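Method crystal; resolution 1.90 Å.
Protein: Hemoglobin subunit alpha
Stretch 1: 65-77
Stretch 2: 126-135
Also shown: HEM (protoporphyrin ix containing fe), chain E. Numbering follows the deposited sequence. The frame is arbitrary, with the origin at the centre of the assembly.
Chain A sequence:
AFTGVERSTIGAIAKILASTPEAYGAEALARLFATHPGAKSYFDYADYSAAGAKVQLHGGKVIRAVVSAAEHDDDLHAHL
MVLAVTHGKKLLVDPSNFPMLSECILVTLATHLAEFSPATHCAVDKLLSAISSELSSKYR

Stretch 1, residues 65-77: AVVSAAEHDDDLH
Stretch 2, residues 126-135: KLLSAISSEL

A mainly apolar packing of a helix, the loop after it and the start of the next helix (residues 65-77) against helix 126-135 of the hemoglobin alpha subunit, with a single histidine–glutamate hydrogen bond at one end, buries 426 Å², both sides summed. Helix 65-70 and helix 126-135 cross at 104°, their axes 10.6 Å apart at closest approach. E71 (phi/psi -84/13) leaves helical geometry, H72 N still bonds back to A69 O (2.9 Å), and after a turn through D75 the chain re-enters helix at L76. CA atoms pair A69 with I131 (7.4 Å), A70 with L127 (7.3 Å) and H77 with E134 (6.2 Å). Stretch 2 is helical throughout, with i to i+4 bonds from A130 N to K126 O (3.1 Å) through L135 N to I131 O (2.9 Å).

L127 (chi1 t, chi2 p) points toward stretch 1 and spreads its methyls: CD2 lies 4.0 Å from both V66 CG1 and A70 CB, while CD1 lies 4.3 Å from A69 CB and 4.4 Å from L76 CD1. V66 (t) also sets CG2 4.0 Å from I131 CD1 and CG1 4.1 Å from L128 CD2. I131 (m, t) starts sideways but brings CD1 to 3.6 Å from A69 CB. L76 (m, t) places CD1 3.6 Å from A130 CB. These methyl contacts are van der Waals packing that keeps apolar surface from water. D73 OD1, 3.8 Å from L127 CD1, is buried without a polar partner.

At the polar end, H77 (t, chi2 59°) donates from ND1 to E134 OE1 (2.7 Å, 155°); the oxygen approaches the imidazole edge near its plane, suiting the N-H direction. E134 folds back (m, m, chi3 -35°) to reach it. One water reinforces the link, donating to H77 O (2.6 Å) and E134 OE1 (2.8 Å).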

ATOM      1  N   ALA A  65      18.136 -16.135  -4.741  1.00 30.41           N
ATOM      2  CA  ALA A  65      18.130 -15.526  -3.421  1.00 31.68           C
ATOM      3  C   ALA A  65      16.935 -15.952  -2.550  1.00 32.86           C
ATOM      4  O   ALA A  65      17.047 -16.148  -1.312  1.00 33.33           O
ATOM      5  CB  ALA A  65      18.215 -13.971  -3.528  1.00 31.56           C
ATOM      6  N   VAL A  66      15.761 -16.067  -3.164  1.00 32.84           N
ATOM      7  CA  VAL A  66      14.633 -16.586  -2.432  1.00 32.38           C
ATOM      8  C   VAL A  66      14.918 -18.007  -1.971  1.00 32.82           C
ATOM      9  O   VAL A  66      14.602 -18.346  -0.821  1.00 32.15           O
ATOM     10  CB  VAL A  66      13.279 -16.520  -3.231  1.00 31.97           C
ATOM     11  CG1 VAL A  66      12.182 -17.269  -2.461  1.00 30.12           C
ATOM     12  CG2 VAL A  66      12.891 -15.072  -3.384  1.00 30.09           C
ATOM     13  N   VAL A  67      15.540 -18.802  -2.821  1.00 20.00           N
ATOM     14  CA  VAL A  67      15.904 -20.156  -2.467  1.00 20.00           C
ATOM     15  C   VAL A  67      16.817 -20.188  -1.258  1.00 20.00           C
ATOM     16  O   VAL A  67      16.577 -20.905  -0.305  1.00 34.98           O
ATOM     17  CB  VAL A  67      16.477 -20.908  -3.658  1.00 20.00           C
ATOM     18  CG1 VAL A  67      17.163 -22.233  -3.249  1.00 20.00           C
ATOM     19  CG2 VAL A  67      15.402 -21.154  -4.687  1.00 20.00           C
ATOM     20  N   SER A  68      17.861 -19.386  -1.301  1.00 36.53           N
ATOM     21  CA  SER A  68      18.730 -19.211  -0.129  1.00 37.57           C
ATOM     22  C   SER A  68      18.079 -18.723   1.146  1.00 36.71           C
ATOM     23  O   SER A  68      18.381 -19.256   2.233  1.00 35.44           O
ATOM     24  CB  SER A  68      19.957 -18.388  -0.446  1.00 37.65           C
ATOM     25  OG  SER A  68      20.794 -19.201  -1.235  1.00 43.29           O
ATOM     26  N   ALA A  69      17.202 -17.711   1.046  1.00 36.44           N
ATOM     27  CA  ALA A  69      16.390 -17.328   2.175  1.00 36.21           C
ATOM     28  C   ALA A  69      15.639 -18.544   2.773  1.00 36.92           C
ATOM     29  O   ALA A  69      15.563 -18.700   4.009  1.00 36.81           O
ATOM     30  CB  ALA A  69      15.431 -16.175   1.832  1.00 35.91           C
ATOM     31  N   ALA A  70      15.088 -19.380   1.888  1.00 37.88           N
ATOM     32  CA  ALA A  70      14.406 -20.599   2.285  1.00 39.00           C
ATOM     33  C   ALA A  70      15.365 -21.533   3.077  1.00 39.84           C
ATOM     34  O   ALA A  70      14.959 -22.169   4.050  1.00 41.27           O
ATOM     35  CB  ALA A  70      13.885 -21.295   1.074  1.00 38.15           C
ATOM     36  N   GLU A  71      16.631 -21.563   2.688  1.00 39.56           N
ATOM     37  CA  GLU A  71      17.637 -22.370   3.423  1.00 41.09           C
ATOM     38  C   GLU A  71      18.217 -21.617   4.666  1.00 41.21           C
ATOM     39  O   GLU A  71      19.241 -22.030   5.246  1.00 40.57           O
ATOM     40  CB  GLU A  71      18.756 -22.789   2.475  1.00 39.13           C
ATOM     41  CG  GLU A  71      18.217 -23.279   1.143  1.00 40.43           C
ATOM     42  CD  GLU A  71      19.285 -23.655   0.140  1.00 41.75           C
ATOM     43  OE1 GLU A  71      20.224 -22.853  -0.086  1.00 41.22           O
ATOM     44  OE2 GLU A  71      19.164 -24.756  -0.460  1.00 42.16           O
ATOM     45  N   HIS A  72      17.544 -20.524   5.037  1.00 41.26           N
ATOM     46  CA  HIS A  72      17.940 -19.659   6.162  1.00 42.26           C
ATOM     47  C   HIS A  72      16.746 -19.206   7.016  1.00 42.45           C
ATOM     48  O   HIS A  72      16.761 -18.087   7.560  1.00 42.43           O
ATOM     49  CB  HIS A  72      18.673 -18.417   5.627  1.00 41.59           C
ATOM     50  CG  HIS A  72      20.074 -18.697   5.175  1.00 39.69           C
ATOM     51  ND1 HIS A  72      21.148 -18.596   6.029  1.00 37.36           N
ATOM     52  CD2 HIS A  72      20.578 -19.077   3.979  1.00 35.08           C
ATOM     53  CE1 HIS A  72      22.257 -18.903   5.377  1.00 36.48           C
ATOM     54  NE2 HIS A  72      21.939 -19.198   4.134  1.00 37.42           N
ATOM     55  N   ASP A  73      15.761 -20.092   7.192  1.00 43.71           N
ATOM     56  CA  ASP A  73      14.447 -19.699   7.760  1.00 45.25           C
ATOM     57  C   ASP A  73      14.507 -19.086   9.166  1.00 45.76           C
ATOM     58  O   ASP A  73      13.632 -18.320   9.545  1.00 45.98           O
ATOM     59  CB  ASP A  73      13.484 -20.901   7.763  1.00 45.00           C
ATOM     60  CG  ASP A  73      12.529 -20.936   6.572  1.00 47.76           C
ATOM     61  OD1 ASP A  73      12.331 -19.914   5.859  1.00 49.06           O
ATOM     62  OD2 ASP A  73      11.916 -22.020   6.377  1.00 48.86           O
ATOM     63  N   ASP A  74      15.532 -19.433   9.941  1.00 46.84           N
ATOM     64  CA  ASP A  74      15.640 -18.984  11.338  1.00 48.15           C
ATOM     65  C   ASP A  74      16.760 -17.954  11.593  1.00 48.68           C
ATOM     66  O   ASP A  74      17.103 -17.654  12.744  1.00 49.04           O
ATOM     67  CB  ASP A  74      15.834 -20.203  12.254  1.00 49.12           C
ATOM     68  CG  ASP A  74      14.627 -21.144  12.232  1.00 50.76           C
ATOM     69  OD1 ASP A  74      13.470 -20.676  12.423  1.00 53.27           O
ATOM     70  OD2 ASP A  74      14.842 -22.335  11.982  1.00 52.01           O
ATOM     71  N   ASP A  75      17.277 -17.404  10.501  1.00 48.38           N
ATOM     72  CA  ASP A  75      18.464 -16.572  10.450  1.00 47.76           C
ATOM     73  C   ASP A  75      18.264 -15.336   9.558  1.00 46.88           C
ATOM     74  O   ASP A  75      19.173 -14.550   9.357  1.00 45.94           O
ATOM     75  CB  ASP A  75      19.680 -17.500  10.218  1.00 48.78           C
ATOM     76  CG  ASP A  75      20.996 -16.767  10.226  1.00 51.05           C
ATOM     77  OD1 ASP A  75      21.861 -17.107   9.388  1.00 53.83           O
ATOM     78  OD2 ASP A  75      21.167 -15.847  11.057  1.00 55.73           O
ATOM     79  N   LEU A  76      17.067 -15.176   9.008  1.00 46.18           N
ATOM     80  CA  LEU A  76      16.809 -14.294   7.853  1.00 45.95           C
ATOM     81  C   LEU A  76      17.390 -12.875   8.030  1.00 45.43           C
ATOM     82  O   LEU A  76      17.853 -12.235   7.064  1.00 44.34           O
ATOM     83  CB  LEU A  76      15.314 -14.248   7.549  1.00 45.77           C
ATOM     84  CG  LEU A  76      14.709 -15.491   6.884  1.00 45.77           C
ATOM     85  CD1 LEU A  76      13.213 -15.262   6.571  1.00 42.96           C
ATOM     86  CD2 LEU A  76      15.504 -15.886   5.623  1.00 44.12           C
ATOM     87  N   HIS A  77      17.356 -12.393   9.267  1.00 44.76           N
ATOM     88  CA  HIS A  77      17.855 -11.053   9.551  1.00 45.21           C
ATOM     89  C   HIS A  77      19.340 -10.887   9.183  1.00 44.13           C
ATOM     90  O   HIS A  77      19.732  -9.914   8.502  1.00 43.46           O
ATOM     91  CB  HIS A  77      17.610 -10.662  11.017  1.00 45.57           C
ATOM     92  CG  HIS A  77      17.984  -9.240  11.325  1.00 49.37           C
ATOM     93  ND1 HIS A  77      17.407  -8.159  10.681  1.00 50.46           N
ATOM     94  CD2 HIS A  77      18.859  -8.721  12.220  1.00 51.17           C
ATOM     95  CE1 HIS A  77      17.922  -7.038  11.155  1.00 52.09           C
ATOM     96  NE2 HIS A  77      18.801  -7.349  12.093  1.00 53.87           N
ATOM     97  N   LYS A 126       4.333 -16.154   3.516  1.00 30.91           N
ATOM     98  CA  LYS A 126       5.047 -15.838   4.754  1.00 32.51           C
ATOM     99  C   LYS A 126       6.542 -15.697   4.579  1.00 30.97           C
ATOM    100  O   LYS A 126       7.128 -14.762   5.126  1.00 31.11           O
ATOM    101  CB  LYS A 126       4.759 -16.853   5.873  1.00 31.58           C
ATOM    102  CG  LYS A 126       3.340 -16.731   6.357  1.00 37.49           C
ATOM    103  CD  LYS A 126       2.983 -17.869   7.312  1.00 43.53           C
ATOM    104  CE  LYS A 126       3.669 -17.648   8.664  1.00 46.29           C
ATOM    105  NZ  LYS A 126       2.995 -18.446   9.745  1.00 48.07           N
ATOM    106  N   LEU A 127       7.161 -16.622   3.868  1.00 31.09           N
ATOM    107  CA  LEU A 127       8.558 -16.454   3.443  1.00 32.44           C
ATOM    108  C   LEU A 127       8.784 -15.129   2.680  1.00 32.01           C
ATOM    109  O   LEU A 127       9.662 -14.326   3.030  1.00 31.58           O
ATOM    110  CB  LEU A 127       9.036 -17.651   2.613  1.00 31.79           C
ATOM    111  CG  LEU A 127      10.465 -17.566   2.028  1.00 35.73           C
ATOM    112  CD1 LEU A 127      11.529 -17.422   3.127  1.00 34.40           C
ATOM    113  CD2 LEU A 127      10.786 -18.698   1.033  1.00 33.79           C
ATOM    114  N   LEU A 128       8.005 -14.890   1.622  1.00 31.55           N
ATOM    115  CA  LEU A 128       8.161 -13.593   0.895  1.00 30.94           C
ATOM    116  C   LEU A 128       8.004 -12.313   1.738  1.00 30.72           C
ATOM    117  O   LEU A 128       8.787 -11.357   1.555  1.00 29.90           O
ATOM    118  CB  LEU A 128       7.286 -13.547  -0.386  1.00 29.84           C
ATOM    119  CG  LEU A 128       7.545 -14.699  -1.378  1.00 30.65           C
ATOM    120  CD1 LEU A 128       6.646 -14.787  -2.625  1.00 28.69           C
ATOM    121  CD2 LEU A 128       9.018 -14.679  -1.817  1.00 35.64           C
ATOM    122  N   SER A 129       7.048 -12.310   2.681  1.00 31.89           N
ATOM    123  CA  SER A 129       6.834 -11.183   3.627  1.00 34.52           C
ATOM    124  C   SER A 129       8.042 -10.928   4.493  1.00 33.67           C
ATOM    125  O   SER A 129       8.442  -9.775   4.657  1.00 34.36           O
ATOM    126  CB  SER A 129       5.602 -11.360   4.530  1.00 33.34           C
ATOM    127  OG  SER A 129       4.448 -11.321   3.726  1.00 39.41           O
ATOM    128  N   ALA A 130       8.625 -12.004   5.028  1.00 33.71           N
ATOM    129  CA  ALA A 130       9.874 -11.886   5.804  1.00 33.74           C
ATOM    130  C   ALA A 130      11.043 -11.387   4.924  1.00 33.57           C
ATOM    131  O   ALA A 130      11.894 -10.602   5.359  1.00 33.55           O
ATOM    132  CB  ALA A 130      10.203 -13.239   6.422  1.00 33.98           C
ATOM    133  N   ILE A 131      11.066 -11.807   3.660  1.00 33.80           N
ATOM    134  CA  ILE A 131      12.095 -11.343   2.756  1.00 34.08           C
ATOM    135  C   ILE A 131      11.875  -9.826   2.519  1.00 35.04           C
ATOM    136  O   ILE A 131      12.781  -9.043   2.788  1.00 35.18           O
ATOM    137  CB  ILE A 131      12.185 -12.172   1.449  1.00 34.09           C
ATOM    138  CG1 ILE A 131      12.616 -13.625   1.751  1.00 35.13           C
ATOM    139  CG2 ILE A 131      13.186 -11.541   0.488  1.00 31.94           C
ATOM    140  CD1 ILE A 131      12.444 -14.567   0.573  1.00 34.64           C
ATOM    141  N   SER A 132      10.659  -9.422   2.097  1.00 35.59           N
ATOM    142  CA  SER A 132      10.325  -7.998   1.935  1.00 35.99           C
ATOM    143  C   SER A 132      10.704  -7.180   3.135  1.00 36.87           C
ATOM    144  O   SER A 132      11.262  -6.106   2.998  1.00 35.43           O
ATOM    145  CB  SER A 132       8.842  -7.767   1.626  1.00 35.02           C
ATOM    146  OG  SER A 132       8.634  -8.285   0.346  1.00 38.41           O
ATOM    147  N   SER A 133      10.435  -7.708   4.319  1.00 38.13           N
ATOM    148  CA  SER A 133      10.764  -6.962   5.528  1.00 40.47           C
ATOM    149  C   SER A 133      12.278  -6.693   5.628  1.00 40.71           C
ATOM    150  O   SER A 133      12.739  -5.539   5.744  1.00 42.97           O
ATOM    151  CB  SER A 133      10.275  -7.739   6.727  1.00 39.55           C
ATOM    152  OG  SER A 133      10.627  -7.049   7.907  1.00 47.52           O
ATOM    153  N   GLU A 134      13.065  -7.746   5.537  1.00 39.93           N
ATOM    154  CA  GLU A 134      14.507  -7.584   5.579  1.00 39.43           C
ATOM    155  C   GLU A 134      15.054  -6.667   4.465  1.00 38.61           C
ATOM    156  O   GLU A 134      15.879  -5.799   4.742  1.00 38.75           O
ATOM    157  CB  GLU A 134      15.199  -8.948   5.547  1.00 39.40           C
ATOM    158  CG  GLU A 134      14.902  -9.913   6.720  1.00 41.28           C
ATOM    159  CD  GLU A 134      15.136  -9.346   8.127  1.00 44.29           C
ATOM    160  OE1 GLU A 134      16.088  -8.539   8.328  1.00 45.31           O
ATOM    161  OE2 GLU A 134      14.376  -9.757   9.038  1.00 44.84           O
ATOM    162  N   LEU A 135      14.613  -6.860   3.220  1.00 37.08           N
ATOM    163  CA  LEU A 135      15.044  -6.025   2.107  1.00 36.94           C
ATOM    164  C   LEU A 135      14.676  -4.530   2.264  1.00 37.73           C
ATOM    165  O   LEU A 135      15.384  -3.665   1.729  1.00 36.94           O
ATOM    166  CB  LEU A 135      14.499  -6.582   0.787  1.00 35.23           C
ATOM    167  CG  LEU A 135      15.353  -7.515  -0.090  1.00 40.47           C
ATOM    168  CD1 LEU A 135      16.412  -8.305   0.635  1.00 40.84           C
ATOM    169  CD2 LEU A 135      14.458  -8.463  -0.858  1.00 43.24           C
TER
HETATM  170  CHA HEM E 141      20.140  -6.567  -8.584  1.00 37.63           C
HETATM  171  CHB HEM E 141      18.026  -9.744  -5.639  1.00 37.68           C
HETATM  172  CHC HEM E 141      13.792  -7.298  -5.852  1.00 33.52           C
HETATM  173  CHD HEM E 141      15.990  -3.892  -8.444  1.00 32.78           C
HETATM  174  C1A HEM E 141      19.972  -7.642  -7.741  1.00 37.70           C
HETATM  175  C2A HEM E 141      20.959  -8.627  -7.372  1.00 39.85           C
HETATM  176  C3A HEM E 141      20.400  -9.516  -6.524  1.00 40.63           C
HETATM  177  C4A HEM E 141      19.001  -9.123  -6.384  1.00 39.08           C
HETATM  178  CMA HEM E 141      21.050 -10.763  -5.815  1.00 38.39           C
HETATM  179  CAA HEM E 141      22.425  -8.472  -7.814  1.00 41.55           C
HETATM  180  CBA HEM E 141      22.930  -7.669  -6.569  1.00 45.05           C
HETATM  181  CGA HEM E 141      24.424  -7.659  -6.466  1.00 50.31           C
HETATM  182  O1A HEM E 141      25.078  -7.821  -7.547  1.00 52.37           O
HETATM  183  O2A HEM E 141      24.968  -7.485  -5.332  1.00 50.00           O
HETATM  184  C1B HEM E 141      16.719  -9.339  -5.434  1.00 36.27           C
HETATM  185  C2B HEM E 141      15.779  -9.979  -4.541  1.00 35.85           C
HETATM  186  C3B HEM E 141      14.608  -9.325  -4.624  1.00 35.91           C
HETATM  187  C4B HEM E 141      14.769  -8.223  -5.538  1.00 34.90           C
HETATM  188  CMB HEM E 141      16.023 -11.230  -3.653  1.00 36.09           C
HETATM  189  CAB HEM E 141      13.299  -9.605  -3.843  1.00 38.50           C
HETATM  190  CBB HEM E 141      12.937 -10.775  -3.288  1.00 38.62           C
HETATM  191  C1C HEM E 141      13.972  -6.139  -6.584  1.00 32.75           C
HETATM  192  C2C HEM E 141      12.945  -5.146  -6.910  1.00 30.06           C
HETATM  193  C3C HEM E 141      13.534  -4.186  -7.665  1.00 28.17           C
HETATM  194  C4C HEM E 141      14.954  -4.556  -7.821  1.00 30.17           C
HETATM  195  CMC HEM E 141      11.465  -5.316  -6.459  1.00 30.56           C
HETATM  196  CAC HEM E 141      12.806  -2.940  -8.238  1.00 32.07           C
HETATM  197  CBC HEM E 141      11.489  -3.010  -8.593  1.00 27.08           C
HETATM  198  C1D HEM E 141      17.267  -4.362  -8.750  1.00 34.10           C
HETATM  199  C2D HEM E 141      18.118  -3.713  -9.711  1.00 33.56           C
HETATM  200  C3D HEM E 141      19.376  -4.519  -9.852  1.00 36.54           C
HETATM  201  C4D HEM E 141      19.210  -5.572  -8.859  1.00 38.05           C
HETATM  202  CMD HEM E 141      17.787  -2.449 -10.555  1.00 34.98           C
HETATM  203  CAD HEM E 141      20.561  -4.151 -10.818  1.00 36.65           C
HETATM  204  CBD HEM E 141      20.608  -4.951 -12.157  1.00 40.38           C
HETATM  205  CGD HEM E 141      19.597  -4.565 -13.263  1.00 43.37           C
HETATM  206  O1D HEM E 141      19.420  -3.348 -13.622  1.00 47.74           O
HETATM  207  O2D HEM E 141      18.932  -5.474 -13.837  1.00 38.11           O
HETATM  208  NA  HEM E 141      18.814  -7.989  -7.131  1.00 36.92           N
HETATM  209  NB  HEM E 141      16.063  -8.240  -6.041  1.00 36.11           N
HETATM  210  NC  HEM E 141      15.139  -5.711  -7.145  1.00 30.73           N
HETATM  211  ND  HEM E 141      17.941  -5.481  -8.249  1.00 36.50           N
HETATM  212 FE   HEM E 141      16.984  -6.888  -7.128  1.00 38.62          FE
HETATM  213  O   HOH W   1      18.531  -8.226   6.911  1.00 36.61           O